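Local coordinates for protein putative cyclohexadienyl dehydrogenase and ADH prephenate dehydrogenase (Rhizobium meliloti, PDB 4WJI) that probably catalyses the NAD(P)-dependent oxidative decarboxylation of prephenate to 4-hydroxyphenylpyruvate in L-tyrosine biosynthesis, and binds NADP and tyrosine, at residues Ser99-Gly102 / Ser103-Ala106; Leu240-Lys243 / Asp244-Glu248; Ala159-Arg162 / Leu163-Thr167. All coordinates share one frame; numbering follows the deposited sequence.

Contact 1: residues Ser99-Gly102 / Ser103-Ala106; sequences STKG and SVIA. With NAP (NADP nicotinamide-adenine-dinucleotide phosphate), chain B; TYR (tyrosine), chain C.
At the N-terminal end of helix 102-108, the hydroxyls of Thr100 and Ser103 meet tip to tip, Thr100 OG1 lying 2.9 Å from Ser103 OG in a hydrogen bond whose donor may be either. Each oxygen sits between its own backbone N and carbonyl carbon (chi1 71° for Thr100, 69° for Ser103), which turns the two hydroxyls toward one another across the helix start. From the first turn, Val104 reaches back to the preceding loop with its CG2 branch, 3.3 Å from Thr100 O. Lys101 is the N-cap residue: its carbonyl O receives Ile105 N at 3.0 Å, and Ile105 CG1 rests against the same oxygen. One residue on, Ala106 N donates to Gly102 O. The helix follows strand 93-96 of the Rossmann-type nucleotide-binding domain, and the connecting loop carries Ser99 into the pocket, probably the active site, between NADP and tyrosine. Ser99 OG is hydrogen-bonded to both, at 2.6 Å from O2D of the NADP and 2.7 Å from OH of the bound tyrosine, thereby bridging nicotinamide ribose and phenol. The Lys101 side chain curls back along the loop, and NZ donates to Thr100 O at 3.0 Å from above the carbonyl plane; NZ also forms a salt bridge with Asp96 and bonds to Gly98 O and Gly121 O. Asp181 of helix 177-203 accepts from the backbone amides of Lys101 and Gly102.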
ATOM      1  N   SER A  99      18.625   7.516   2.251  1.00  9.63           N
ATOM      2  CA  SER A  99      17.956   6.256   2.377  1.00 11.21           C
ATOM      3  C   SER A  99      18.878   5.022   2.372  1.00  9.91           C
ATOM      4  O   SER A  99      18.434   3.903   2.653  1.00 11.38           O
ATOM      5  CB  SER A  99      16.901   6.150   1.266  1.00 11.49           C
ATOM      6  OG  SER A  99      15.901   7.158   1.402  1.00 10.77           O
ATOM      7  N   THR A 100      20.117   5.233   1.954  1.00 10.93           N
ATOM      8  CA  THR A 100      21.234   4.302   2.060  1.00 10.46           C
ATOM      9  C   THR A 100      22.302   4.939   2.959  1.00 11.16           C
ATOM     10  O   THR A 100      22.367   6.162   3.072  1.00 13.02           O
ATOM     11  CB  THR A 100      21.839   3.921   0.677  1.00 12.98           C
ATOM     12  OG1 THR A 100      22.540   5.029   0.147  1.00 15.68           O
ATOM     13  CG2 THR A 100      20.778   3.551  -0.296  1.00 14.87           C
ATOM     14  N   LYS A 101      23.128   4.115   3.605  1.00  9.37           N
ATOM     15  CA  LYS A 101      24.164   4.672   4.493  1.00 10.74           C
ATOM     16  C   LYS A 101      25.596   4.254   4.130  1.00 10.23           C
ATOM     17  O   LYS A 101      26.516   5.035   4.252  1.00 11.94           O
ATOM     18  CB  LYS A 101      23.836   4.334   5.951  1.00 11.06           C
ATOM     19  CG  LYS A 101      22.567   5.003   6.518  1.00 12.40           C
ATOM     20  CD  LYS A 101      22.766   6.329   7.235  1.00 15.32           C
ATOM     21  CE  LYS A 101      23.214   7.456   6.372  1.00 14.79           C
ATOM     22  NZ  LYS A 101      22.258   7.991   5.402  1.00 15.04           N
ATOM     23  N   GLY A 102      25.812   2.983   3.765  1.00 10.36           N
ATOM     24  CA  GLY A 102      27.175   2.530   3.454  1.00 11.35           C
ATOM     25  C   GLY A 102      27.789   3.347   2.349  1.00 10.03           C
ATOM     26  O   GLY A 102      28.958   3.780   2.420  1.00 11.88           O
ATOM     27  N   SER A 103      27.007   3.569   1.304  1.00 10.72           N
ATOM     28  CA  SER A 103      27.454   4.348   0.165  1.00 11.77           C
ATOM     29  C   SER A 103      27.735   5.788   0.519  1.00 11.11           C
ATOM     30  O   SER A 103      28.733   6.369   0.071  1.00 12.93           O
ATOM     31  CB  SER A 103      26.479   4.311  -1.017  1.00 14.39           C
ATOM     32  OG  SER A 103      25.264   5.014  -0.720  1.00 15.58           O
ATOM     33  N   VAL A 104      26.840   6.369   1.310  1.00 10.74           N
ATOM     34  CA  VAL A 104      26.980   7.757   1.679  1.00 11.80           C
ATOM     35  C   VAL A 104      28.251   7.952   2.490  1.00 10.31           C
ATOM     36  O   VAL A 104      29.023   8.913   2.255  1.00 11.17           O
ATOM     37  CB  VAL A 104      25.727   8.229   2.447  1.00 12.69           C
ATOM     38  CG1 VAL A 104      25.934   9.636   2.958  1.00 15.05           C
ATOM     39  CG2 VAL A 104      24.487   8.175   1.533  1.00 15.89           C
ATOM     40  N   ILE A 105      28.495   7.076   3.458  1.00 10.03           N
ATOM     41  CA  ILE A 105      29.714   7.174   4.246  1.00  9.54           C
ATOM     42  C   ILE A 105      30.969   7.061   3.341  1.00  9.91           C
ATOM     43  O   ILE A 105      31.895   7.866   3.454  1.00 10.48           O
ATOM     44  CB  ILE A 105      29.721   6.159   5.386  1.00 11.04           C
ATOM     45  CG1 ILE A 105      28.621   6.493   6.389  1.00 13.22           C
ATOM     46  CG2 ILE A 105      31.059   6.105   6.084  1.00 14.34           C
ATOM     47  CD1 ILE A 105      28.294   5.361   7.330  1.00 16.53           C
ATOM     48  N   ALA A 106      30.977   6.083   2.459  1.00  9.72           N
ATOM     49  CA  ALA A 106      32.126   5.904   1.577  1.00  9.77           C
ATOM     50  C   ALA A 106      32.386   7.078   0.653  1.00 10.70           C
ATOM     51  O   ALA A 106      33.549   7.363   0.327  1.00 11.45           O
ATOM     52  CB  ALA A 106      31.949   4.650   0.751  1.00 13.01           C
TER
HETATM   53  PA  NAP B 301      13.388  15.910  -3.012  1.00  9.98           P
HETATM   54  O1A NAP B 301      12.129  16.390  -2.400  1.00  9.70           O
HETATM   55  O2A NAP B 301      13.454  15.503  -4.445  1.00 12.08           O
HETATM   56  O5B NAP B 301      14.496  17.054  -2.804  1.00  9.88           O
HETATM   57  C5B NAP B 301      15.751  16.961  -3.466  1.00  9.47           C
HETATM   58  C4B NAP B 301      16.712  18.068  -3.038  1.00 10.10           C
HETATM   59  O4B NAP B 301      18.013  17.728  -3.505  1.00 11.69           O
HETATM   60  C3B NAP B 301      16.397  19.405  -3.685  1.00 10.64           C
HETATM   61  O3B NAP B 301      16.889  20.478  -2.898  1.00 11.07           O
HETATM   62  C2B NAP B 301      17.220  19.373  -4.946  1.00 11.19           C
HETATM   63  O2B NAP B 301      17.587  20.655  -5.373  1.00 11.88           O
HETATM   64  C1B NAP B 301      18.457  18.657  -4.477  1.00 11.48           C
HETATM   65  N9A NAP B 301      19.273  17.954  -5.506  1.00 12.61           N
HETATM   66  C8A NAP B 301      18.866  17.074  -6.406  1.00 13.22           C
HETATM   67  N7A NAP B 301      19.829  16.577  -7.138  1.00 14.13           N
HETATM   68  C5A NAP B 301      20.956  17.192  -6.683  1.00 13.46           C
HETATM   69  C6A NAP B 301      22.312  17.106  -7.058  1.00 15.24           C
HETATM   70  N6A NAP B 301      22.710  16.289  -8.052  1.00 18.05           N
HETATM   71  N1A NAP B 301      23.172  17.836  -6.378  1.00 15.56           N
HETATM   72  C2A NAP B 301      22.749  18.619  -5.401  1.00 14.85           C
HETATM   73  N3A NAP B 301      21.506  18.778  -4.987  1.00 12.45           N
HETATM   74  C4A NAP B 301      20.625  18.048  -5.659  1.00 11.91           C
HETATM   75  O3  NAP B 301      14.028  14.731  -2.137  1.00  9.65           O
HETATM   76  PN  NAP B 301      13.804  14.223  -0.639  1.00  9.02           P
HETATM   77  O1N NAP B 301      12.642  13.366  -0.693  1.00 10.72           O
HETATM   78  O2N NAP B 301      13.848  15.338   0.306  1.00  8.45           O
HETATM   79  O5D NAP B 301      15.074  13.248  -0.441  1.00  9.10           O
HETATM   80  C5D NAP B 301      16.327  13.719  -0.011  1.00  9.13           C
HETATM   81  C4D NAP B 301      17.075  12.572   0.663  1.00  9.38           C
HETATM   82  O4D NAP B 301      16.260  12.057   1.696  1.00  9.63           O
HETATM   83  C3D NAP B 301      17.354  11.414  -0.247  1.00  9.77           C
HETATM   84  O3D NAP B 301      18.655  10.909   0.006  1.00 11.12           O
HETATM   85  C2D NAP B 301      16.303  10.387   0.102  1.00 10.00           C
HETATM   86  O2D NAP B 301      16.785   9.093  -0.153  1.00 11.47           O
HETATM   87  C1D NAP B 301      16.178  10.656   1.601  1.00  9.37           C
HETATM   88  N1N NAP B 301      14.873  10.333   2.200  1.00  8.39           N
HETATM   89  C2N NAP B 301      13.744  10.490   1.506  1.00  7.59           C
HETATM   90  C3N NAP B 301      12.523  10.187   2.059  1.00  7.74           C
HETATM   91  C7N NAP B 301      11.211  10.313   1.320  1.00  8.91           C
HETATM   92  O7N NAP B 301      10.251   9.723   1.738  1.00 10.31           O
HETATM   93  N7N NAP B 301      11.183  11.072   0.248  1.00  7.99           N
HETATM   94  C4N NAP B 301      12.498   9.732   3.352  1.00  7.92           C
HETATM   95  C5N NAP B 301      13.674   9.609   4.044  1.00  7.21           C
HETATM   96  C6N NAP B 301      14.875   9.884   3.448  1.00  7.93           C
HETATM   97  P2B NAP B 301      16.898  21.349  -6.651  1.00 12.72           P
HETATM   98  O1X NAP B 301      15.427  21.144  -6.507  1.00 13.72           O
HETATM   99  O2X NAP B 301      17.313  22.786  -6.524  1.00 15.17           O
HETATM  100  O3X NAP B 301      17.407  20.688  -7.918  1.00 15.47           O
HETATM  101  N   TYR C 302       8.347   7.787   0.986  1.00 11.03           N
HETATM  102  CA  TYR C 302       7.862   6.567   1.685  1.00 11.53           C
HETATM  103  C   TYR C 302       6.362   6.606   1.786  1.00 14.17           C
HETATM  104  O   TYR C 302       5.779   7.557   1.270  1.00 11.92           O
HETATM  105  CB  TYR C 302       8.494   6.439   3.077  1.00 11.40           C
HETATM  106  CG  TYR C 302      10.016   6.375   3.092  1.00  9.46           C
HETATM  107  CD1 TYR C 302      10.767   6.079   1.954  1.00  9.65           C
HETATM  108  CD2 TYR C 302      10.694   6.627   4.256  1.00  8.60           C
HETATM  109  CE1 TYR C 302      12.150   6.035   1.994  1.00  9.64           C
HETATM  110  CE2 TYR C 302      12.062   6.557   4.337  1.00  8.68           C
HETATM  111  CZ  TYR C 302      12.803   6.286   3.217  1.00  9.72           C
HETATM  112  OH  TYR C 302      14.173   6.278   3.259  1.00 10.07           O
HETATM  113  OXT TYR C 302       5.780   5.676   2.392  1.00 14.63           O

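Contact 2: residues Leu240-Lys243 / Asp244-Glu248; sequences LHNK and DAILE
Asn242 and Lys243 pack on the residues that follow them in the first turn of helix 243-265, at a helix-to-helix junction of the helical dimerization domain: Asn242 leaves the helical conformation of 232-241 and takes the N-cap position of the next helix, though its side chain makes no capping bond. Along that turn, Asp244 comes first, its OD1 4.0 Å from the aliphatic CD of Lys243 and the two side chains crossing at an angle; the lysine ammonium itself makes a weak hydrogen bond to Arg265 O of the second subunit. Ala245 follows, with its methyl set obliquely against the Asn242 amide, CB to OD1 3.6 Å. A water joins the same two residues, donating to Asn242 OD1 at 2.7 Å and accepting from Ala245 N. The other end of the amide, ND2, bonds to His189 ND1 and Asp181 O on helix 177-203, which fixes the rotation of the group. Ile246 N then donates to Asn242 O at 3.0 Å, while its side chain folds back over the same residue, CD1 lying 3.8 Å from Asn242 CB; its other neighbours include Ile193 of helix 177-203 and, from the second subunit, Ile264. Leu247 N donates to Lys243 O. With Lys243 CG anti to the backbone N (chi1 173°) and the rest of the chain extended, the lysine runs past Leu247, whose CD1 packs 3.7 Å from Lys243 CG.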
ATOM      1  N   LEU A 240      21.020   2.002  -7.197  1.00  8.88           N
ATOM      2  CA  LEU A 240      22.452   2.040  -7.599  1.00 10.88           C
ATOM      3  C   LEU A 240      23.392   1.918  -6.398  1.00 11.82           C
ATOM      4  O   LEU A 240      24.510   1.419  -6.526  1.00 17.21           O
ATOM      5  CB  LEU A 240      22.785   3.342  -8.340  1.00 11.74           C
ATOM      6  CG  LEU A 240      22.133   3.506  -9.733  1.00 13.02           C
ATOM      7  CD1 LEU A 240      22.306   4.916 -10.284  1.00 13.27           C
ATOM      8  CD2 LEU A 240      22.638   2.465 -10.714  1.00 13.81           C
ATOM      9  N   HIS A 241      22.970   2.420  -5.252  1.00  8.23           N
ATOM     10  CA  HIS A 241      23.824   2.524  -4.074  1.00  9.42           C
ATOM     11  C   HIS A 241      23.546   1.558  -2.934  1.00 11.23           C
ATOM     12  O   HIS A 241      24.311   1.528  -1.970  1.00 15.78           O
ATOM     13  CB  HIS A 241      23.824   4.001  -3.609  1.00  9.83           C
ATOM     14  CG  HIS A 241      24.566   4.849  -4.566  1.00 10.68           C
ATOM     15  ND1 HIS A 241      23.998   5.650  -5.518  1.00 14.72           N
ATOM     16  CD2 HIS A 241      25.903   4.884  -4.786  1.00 11.03           C
ATOM     17  CE1 HIS A 241      24.967   6.196  -6.251  1.00 13.74           C
ATOM     18  NE2 HIS A 241      26.121   5.739  -5.828  1.00 19.00           N
ATOM     19  N   ASN A 242      22.507   0.747  -3.051  1.00  9.36           N
ATOM     20  CA  ASN A 242      22.328  -0.374  -2.103  1.00  8.54           C
ATOM     21  C   ASN A 242      22.211  -1.699  -2.850  1.00 10.86           C
ATOM     22  O   ASN A 242      21.442  -2.580  -2.452  1.00  9.60           O
ATOM     23  CB  ASN A 242      21.097  -0.167  -1.200  1.00  9.29           C
ATOM     24  CG  ASN A 242      21.157  -1.025   0.059  1.00  9.76           C
ATOM     25  OD1 ASN A 242      22.235  -1.406   0.498  1.00 10.62           O
ATOM     26  ND2 ASN A 242      20.013  -1.258   0.682  1.00  9.75           N
ATOM     27  N   LYS A 243      22.975  -1.826  -3.938  1.00 12.13           N
ATOM     28  CA  LYS A 243      22.839  -2.935  -4.868  1.00 11.44           C
ATOM     29  C   LYS A 243      22.903  -4.305  -4.200  1.00 10.15           C
ATOM     30  O   LYS A 243      22.026  -5.147  -4.445  1.00 12.17           O
ATOM     31  CB  LYS A 243      23.956  -2.802  -5.943  1.00 13.75           C
ATOM     32  CG  LYS A 243      24.056  -3.971  -6.906  1.00 14.00           C
ATOM     33  CD  LYS A 243      25.379  -3.842  -7.680  1.00 18.64           C
ATOM     34  CE  LYS A 243      25.571  -4.938  -8.634  1.00 25.37           C
ATOM     35  NZ  LYS A 243      26.887  -4.803  -9.289  1.00 25.13           N
ATOM     36  N   ASP A 244      23.942  -4.589  -3.430  1.00 11.15           N
ATOM     37  CA  ASP A 244      24.155  -5.941  -2.966  1.00 13.22           C
ATOM     38  C   ASP A 244      23.022  -6.410  -2.019  1.00 12.53           C
ATOM     39  O   ASP A 244      22.495  -7.517  -2.180  1.00 12.73           O
ATOM     40  CB  ASP A 244      25.531  -6.078  -2.323  1.00 17.24           C
ATOM     41  CG  ASP A 244      26.677  -6.242  -3.356  1.00 28.40           C
ATOM     42  OD1 ASP A 244      26.477  -6.200  -4.608  1.00 34.42           O
ATOM     43  OD2 ASP A 244      27.811  -6.428  -2.888  1.00 45.29           O
ATOM     44  N   ALA A 245      22.615  -5.539  -1.101  1.00 10.66           N
ATOM     45  CA  ALA A 245      21.542  -5.910  -0.168  1.00 11.83           C
ATOM     46  C   ALA A 245      20.199  -6.047  -0.873  1.00 11.64           C
ATOM     47  O   ALA A 245      19.439  -6.976  -0.581  1.00 10.36           O
ATOM     48  CB  ALA A 245      21.429  -4.917   0.963  1.00 13.53           C
ATOM     49  N   ILE A 246      19.939  -5.155  -1.824  1.00  9.30           N
ATOM     50  CA  ILE A 246      18.739  -5.255  -2.613  1.00  8.71           C
ATOM     51  C   ILE A 246      18.691  -6.573  -3.394  1.00  9.82           C
ATOM     52  O   ILE A 246      17.643  -7.241  -3.463  1.00 10.14           O
ATOM     53  CB  ILE A 246      18.593  -4.017  -3.537  1.00  9.74           C
ATOM     54  CG1 ILE A 246      18.215  -2.792  -2.678  1.00  9.95           C
ATOM     55  CG2 ILE A 246      17.586  -4.262  -4.637  1.00 12.27           C
ATOM     56  CD1 ILE A 246      18.244  -1.479  -3.413  1.00 11.93           C
ATOM     57  N   LEU A 247      19.788  -6.924  -4.067  1.00 10.47           N
ATOM     58  CA  LEU A 247      19.803  -8.146  -4.873  1.00 10.39           C
ATOM     59  C   LEU A 247      19.588  -9.363  -3.982  1.00  9.78           C
ATOM     60  O   LEU A 247      18.902 -10.308  -4.407  1.00 11.95           O
ATOM     61  CB  LEU A 247      21.117  -8.274  -5.665  1.00 12.27           C
ATOM     62  CG  LEU A 247      21.235  -7.291  -6.812  1.00 12.63           C
ATOM     63  CD1 LEU A 247      22.630  -7.320  -7.486  1.00 15.24           C
ATOM     64  CD2 LEU A 247      20.172  -7.480  -7.870  1.00 14.04           C
ATOM     65  N   GLU A 248      20.142  -9.363  -2.771  1.00 11.09           N
ATOM     66  CA  GLU A 248      19.919 -10.487  -1.839  1.00 12.90           C
ATOM     67  C   GLU A 248      18.415 -10.605  -1.509  1.00 11.12           C
ATOM     68  O   GLU A 248      17.841 -11.724  -1.565  1.00 13.18           O
ATOM     69  CB  GLU A 248      20.723 -10.367  -0.553  1.00 17.35           C
ATOM     70  CG  GLU A 248      20.499 -11.478   0.479  1.00 24.33           C
TER
HETATM   71  O   HOH W   1      24.172  -3.148  -0.341  1.00 13.54           O

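Contact 3: residues Ala159-Arg162 / Leu163-Thr167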
ATOM      1  N   ALA A 159      25.346  12.452  20.589  1.00 12.50           N
ATOM      2  CA  ALA A 159      24.325  12.850  21.548  1.00 13.59           C
ATOM      3  C   ALA A 159      23.572  14.095  21.121  1.00 11.44           C
ATOM      4  O   ALA A 159      22.364  14.176  21.320  1.00 12.25           O
ATOM      5  CB  ALA A 159      24.951  13.079  22.923  1.00 16.07           C
ATOM      6  N   ARG A 160      24.258  15.080  20.548  1.00 12.26           N
ATOM      7  CA  ARG A 160      23.545  16.274  20.084  1.00 13.47           C
ATOM      8  C   ARG A 160      22.588  15.975  18.926  1.00 10.98           C
ATOM      9  O   ARG A 160      21.495  16.548  18.848  1.00 11.37           O
ATOM     10  CB  ARG A 160      24.502  17.388  19.677  1.00 15.51           C
ATOM     11  CG  ARG A 160      25.278  17.991  20.844  1.00 20.46           C
ATOM     12  CD  ARG A 160      26.206  19.092  20.370  1.00 20.21           C
ATOM     13  NE  ARG A 160      25.481  20.343  20.100  1.00 22.32           N
ATOM     14  CZ  ARG A 160      26.058  21.441  19.589  1.00 22.06           C
ATOM     15  NH1 ARG A 160      27.321  21.383  19.184  1.00 24.30           N
ATOM     16  NH2 ARG A 160      25.364  22.572  19.432  1.00 18.96           N
ATOM     17  N   LEU A 161      23.010  15.096  18.036  1.00 11.20           N
ATOM     18  CA  LEU A 161      22.143  14.683  16.914  1.00 10.90           C
ATOM     19  C   LEU A 161      20.970  13.835  17.417  1.00 11.17           C
ATOM     20  O   LEU A 161      19.821  14.013  16.961  1.00 11.34           O
ATOM     21  CB  LEU A 161      22.942  13.996  15.832  1.00 15.69           C
ATOM     22  CG  LEU A 161      22.219  13.887  14.509  1.00 19.63           C
ATOM     23  CD1 LEU A 161      21.805  15.216  13.892  1.00 16.30           C
ATOM     24  CD2 LEU A 161      23.060  13.100  13.521  1.00 23.10           C
ATOM     25  N   ARG A 162      21.216  12.960  18.387  1.00 10.54           N
ATOM     26  CA  ARG A 162      20.112  12.204  19.008  1.00  9.98           C
ATOM     27  C   ARG A 162      19.095  13.171  19.630  1.00 10.26           C
ATOM     28  O   ARG A 162      17.878  13.028  19.416  1.00 10.85           O
ATOM     29  CB  ARG A 162      20.630  11.213  20.057  1.00 12.55           C
ATOM     30  CG  ARG A 162      19.552  10.537  20.856  1.00 16.97           C
ATOM     31  CD  ARG A 162      20.125   9.561  21.870  1.00 22.64           C
ATOM     32  NE  ARG A 162      20.754   8.413  21.246  1.00 27.01           N
ATOM     33  CZ  ARG A 162      20.146   7.248  20.997  1.00 33.68           C
ATOM     34  NH1 ARG A 162      18.876   7.056  21.351  1.00 38.50           N
ATOM     35  NH2 ARG A 162      20.805   6.258  20.400  1.00 37.07           N
ATOM     36  N   LEU A 163      19.581  14.186  20.353  1.00 11.05           N
ATOM     37  CA  LEU A 163      18.674  15.121  20.997  1.00 11.39           C
ATOM     38  C   LEU A 163      17.876  15.883  19.918  1.00 10.08           C
ATOM     39  O   LEU A 163      16.684  16.124  20.076  1.00 11.27           O
ATOM     40  CB  LEU A 163      19.421  16.076  21.916  1.00 13.80           C
ATOM     41  CG  LEU A 163      18.614  17.254  22.440  1.00 16.54           C
ATOM     42  CD1 LEU A 163      17.429  16.807  23.281  1.00 21.07           C
ATOM     43  CD2 LEU A 163      19.475  18.184  23.260  1.00 21.92           C
ATOM     44  N   PHE A 164      18.536  16.253  18.836  1.00  9.45           N
ATOM     45  CA  PHE A 164      17.885  16.997  17.758  1.00 10.20           C
ATOM     46  C   PHE A 164      16.687  16.210  17.171  1.00  9.18           C
ATOM     47  O   PHE A 164      15.539  16.687  17.121  1.00 10.27           O
ATOM     48  CB  PHE A 164      18.914  17.309  16.692  1.00 11.77           C
ATOM     49  CG  PHE A 164      18.344  18.062  15.481  1.00 12.21           C
ATOM     50  CD1 PHE A 164      18.058  19.417  15.560  1.00 14.37           C
ATOM     51  CD2 PHE A 164      18.058  17.397  14.325  1.00 15.64           C
ATOM     52  CE1 PHE A 164      17.580  20.138  14.464  1.00 14.19           C
ATOM     53  CE2 PHE A 164      17.527  18.099  13.226  1.00 19.46           C
ATOM     54  CZ  PHE A 164      17.303  19.462  13.300  1.00 18.48           C
ATOM     55  N   TRP A 165      16.944  14.944  16.861  1.00  9.96           N
ATOM     56  CA  TRP A 165      15.877  14.089  16.303  1.00  9.63           C
ATOM     57  C   TRP A 165      14.779  13.793  17.286  1.00 10.41           C
ATOM     58  O   TRP A 165      13.583  13.746  16.923  1.00 10.46           O
ATOM     59  CB  TRP A 165      16.431  12.836  15.667  1.00  9.66           C
ATOM     60  CG  TRP A 165      17.026  13.089  14.320  1.00  9.81           C
ATOM     61  CD1 TRP A 165      18.332  13.073  13.977  1.00 10.50           C
ATOM     62  CD2 TRP A 165      16.304  13.467  13.124  1.00  9.32           C
ATOM     63  NE1 TRP A 165      18.473  13.443  12.631  1.00 10.85           N
ATOM     64  CE2 TRP A 165      17.227  13.635  12.098  1.00 10.56           C
ATOM     65  CE3 TRP A 165      14.935  13.609  12.819  1.00 10.60           C
ATOM     66  CZ2 TRP A 165      16.829  14.035  10.786  1.00 10.63           C
ATOM     67  CZ3 TRP A 165      14.573  13.956  11.546  1.00 11.30           C
ATOM     68  CH2 TRP A 165      15.497  14.156  10.554  1.00 12.00           C
ATOM     69  N   GLU A 166      15.144  13.610  18.556  1.00 11.11           N
ATOM     70  CA  GLU A 166      14.137  13.445  19.588  1.00 10.50           C
ATOM     71  C   GLU A 166      13.249  14.669  19.703  1.00 11.22           C
ATOM     72  O   GLU A 166      12.033  14.552  19.906  1.00 14.36           O
ATOM     73  CB  GLU A 166      14.782  13.044  20.935  1.00 12.84           C
ATOM     74  CG  GLU A 166      15.310  11.622  20.940  1.00 15.73           C
ATOM     75  CD  GLU A 166      16.068  11.237  22.212  1.00 25.73           C
ATOM     76  OE1 GLU A 166      16.392  12.146  23.035  1.00 29.76           O
ATOM     77  OE2 GLU A 166      16.393  10.028  22.374  1.00 26.08           O
ATOM     78  N   THR A 167      13.824  15.842  19.537  1.00 11.19           N
ATOM     79  CA  THR A 167      13.080  17.101  19.632  1.00 12.79           C
ATOM     80  C   THR A 167      12.120  17.255  18.468  1.00 13.64           C
ATOM     81  O   THR A 167      11.043  17.836  18.614  1.00 16.65           O
ATOM     82  CB  THR A 167      14.020  18.285  19.788  1.00 13.35           C
ATOM     83  OG1 THR A 167      14.912  18.024  20.885  1.00 13.21           O
ATOM     84  CG2 THR A 167      13.220  19.556  20.013  1.00 14.16           C
TER
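Four successive i to i+4 backbone bonds, from Leu163 N to Ala159 O through Glu166 N to Arg162 O, span 2.9 to 3.0 Å between N and O and hold 159-167 as regular alpha-helix. These residues form most of helix 155-167, the helix of the beta-alpha-beta crossover that links strands 144-147 and 171-174 at the edge of the nucleotide-binding domain's sheet. On its buried side, Leu161 and Trp165 lie side by side and point the same way. Leu161 CG is anti to the backbone N (chi1 -164°), which sends the isobutyl group along the pyrrole end of the indole: CD1 approaches Trp165 NE1 at 4.0 Å, and CG lies equally near Trp165 CD1. Next to them, Phe164 sets its CD2 above one face of the Trp165 ring, offset toward the rim, while Leu161 CD1 approaches Phe164 CD2 at 4.4 Å. Phe164 continues into Ile19 and Ile23 of helix 14-26 and Ile7 of strand 4-10; Trp165 also meets Phe140 edge-to-face and Pro123 of strand 117-123. Arg162 and Glu166 cross one turn apart on another side of the helix. The carboxylate meets chiefly the aliphatic stem, OE2 being 3.5 Å from Arg162 CG. Although OE2 lies near the guanidinium plane, at its edge, it stays 4.0 Å from Arg162 NH1, beyond a salt bridge, with the two planes 77° apart. The guanidinium has its salt bridge instead with Glu174 on strand 171-174. At the last turn, Leu163 O accepts from Thr167 N and also from Thr167 OG1 at 2.7 Å, the two donors approaching from opposite faces of the carbonyl plane.

In the fold
From the N terminus, the chain first meets contact 1, where the loop after strand 93-96 turns into helix 102-108. Contact 3 follows on helix 155-167, and contact 2 comes last, at the junction of helices 232-241 and 243-265. Each is local and closes only a helical turn; they run in series, none nested or crossed. Contacts 1 and 2 nevertheless meet in space: Ser103 OG packs 3.4 Å from His241 CB, and Thr100 CG2 lies against Asn242 CB, joining the nucleotide-binding domain to the helical dimerization domain near the ligands. Contact 3 stands apart within the nucleotide-binding domain, its centre about 20 Å from that of contact 1.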